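Local coordinates for protein glycoside Hydrolase Family 43_12 (Metagenome, PDB 7JVH) that probably hydrolyses glycosidic bonds in plant cell-wall polysaccharides, as a member of glycoside hydrolase family 43, subfamily 12, at residues 282-285 / 286-289. Residues are numbered along the deposited sequence; the frame is centred on the assembly and turned at random.
Sequences NNPI and LTQR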
loop_
_atom_site.group_PDB
_atom_site.type_symbol
_atom_site.label_atom_id
_atom_site.label_comp_id
_atom_site.label_asym_id
_atom_site.label_seq_id
_atom_site.Cartn_x
_atom_site.Cartn_y
_atom_site.Cartn_z
ATOM N N ASN A 282 23.900 -9.255 17.926
ATOM C CA ASN A 282 22.512 -9.706 17.881
ATOM C C ASN A 282 21.849 -9.128 16.656
ATOM O O ASN A 282 21.465 -7.952 16.633
ATOM C CB ASN A 282 21.751 -9.265 19.129
ATOM C CG ASN A 282 20.314 -9.764 19.160
ATOM O OD1 ASN A 282 20.047 -10.855 19.648
ATOM N ND2 ASN A 282 19.390 -8.953 18.677
ATOM N N ASN A 283 21.729 -9.955 15.618
ATOM C CA ASN A 283 21.026 -9.565 14.406
ATOM C C ASN A 283 20.524 -10.825 13.714
ATOM O O ASN A 283 21.173 -11.866 13.793
ATOM C CB ASN A 283 21.951 -8.741 13.488
ATOM C CG ASN A 283 21.724 -7.245 13.614
ATOM O OD1 ASN A 283 20.589 -6.776 13.517
ATOM N ND2 ASN A 283 22.796 -6.492 13.845
ATOM N N PRO A 284 19.343 -10.806 13.062
ATOM C CA PRO A 284 18.482 -9.620 13.011
ATOM C C PRO A 284 17.696 -9.336 14.322
ATOM O O PRO A 284 17.749 -10.140 15.255
ATOM C CB PRO A 284 17.494 -9.979 11.906
ATOM C CG PRO A 284 17.400 -11.469 11.975
ATOM C CD PRO A 284 18.770 -11.962 12.365
ATOM N N ILE A 285 17.010 -8.184 14.365
ATOM C CA ILE A 285 16.180 -7.775 15.490
ATOM C C ILE A 285 14.666 -7.880 15.215
ATOM O O ILE A 285 13.850 -7.627 16.116
ATOM C CB ILE A 285 16.483 -6.347 15.960
ATOM C CG1 ILE A 285 16.414 -5.346 14.799
ATOM C CG2 ILE A 285 17.846 -6.302 16.656
ATOM C CD1 ILE A 285 16.412 -3.894 15.218
ATOM N N LEU A 286 14.323 -8.282 13.986
ATOM C CA LEU A 286 12.908 -8.429 13.557
ATOM C C LEU A 286 12.771 -9.361 12.353
ATOM O O LEU A 286 13.137 -8.955 11.283
ATOM C CB LEU A 286 12.367 -7.058 13.174
ATOM C CG LEU A 286 10.942 -7.085 12.643
ATOM C CD1 LEU A 286 9.973 -7.308 13.775
ATOM C CD2 LEU A 286 10.604 -5.799 11.935
ATOM N N THR A 287 12.219 -10.557 12.533
ATOM C CA THR A 287 11.974 -11.454 11.401
ATOM C C THR A 287 10.967 -12.541 11.767
ATOM O O THR A 287 10.752 -12.815 12.930
ATOM C CB THR A 287 13.266 -12.145 10.918
ATOM O OG1 THR A 287 12.996 -12.889 9.726
ATOM C CG2 THR A 287 13.837 -13.084 11.984
ATOM N N GLN A 288 10.367 -13.141 10.740
ATOM C CA GLN A 288 9.562 -14.346 10.863
ATOM C C GLN A 288 10.095 -15.494 10.008
ATOM O O GLN A 288 9.469 -16.552 9.949
ATOM C CB GLN A 288 8.128 -14.045 10.451
ATOM C CG GLN A 288 7.398 -13.064 11.356
ATOM C CD GLN A 288 7.169 -13.612 12.757
ATOM O OE1 GLN A 288 6.221 -14.377 13.015
ATOM N NE2 GLN A 288 8.062 -13.250 13.664
ATOM N N ARG A 289 11.268 -15.294 9.384
ATOM C CA ARG A 289 11.727 -16.145 8.291
ATOM C C ARG A 289 12.047 -17.590 8.656
ATOM O O ARG A 289 11.948 -18.480 7.812
ATOM C CB ARG A 289 12.912 -15.491 7.581
ATOM C CG ARG A 289 14.223 -15.482 8.360
ATOM C CD ARG A 289 15.130 -14.481 7.653
ATOM N NE ARG A 289 16.381 -14.302 8.351
ATOM C CZ ARG A 289 17.276 -13.355 8.079
ATOM N NH1 ARG A 289 17.067 -12.501 7.079
ATOM N NH2 ARG A 289 18.400 -13.273 8.809
#
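A classic beta bulge followed directly by an ST turn shapes this bend of the family 43 domain, where Pro284 meets Thr287 and Arg289. Ile285 and Leu286 are the two bulge residues opposite Glu265, and both hydrogen-bond to its backbone. Just before them, Pro284, entered through a cis peptide bond, presents CG to the methyl CG2 of Thr287 at 3.9 Å. Arg289 reaches the same ring from the opposite direction; its chain, extended from CG to NE, spans the turn and brings NH2 within 3.8 Å of Pro284 CG. With OG1 of Thr287 anti to the backbone N (chi1 -174°), the hydroxyl accepts the Arg289 N-H at 3.0 Å in a nearly straight bond (164°), and it also pairs with His263 O. A valine in place of Thr287 would probably leave Arg289 N and His263 O without their hydroxyl partner and set the turn free to shift. Trp262 holds the guanidinium, its carbonyl oxygen taking NH1 and its ring making a cation-pi contact. The whole bend lies in the loop between strands 278-279 and 300-308, with Pro284 and Leu286 against strand 265-270, and Ile285 and Leu286 touching Phe350 of strand 349-350.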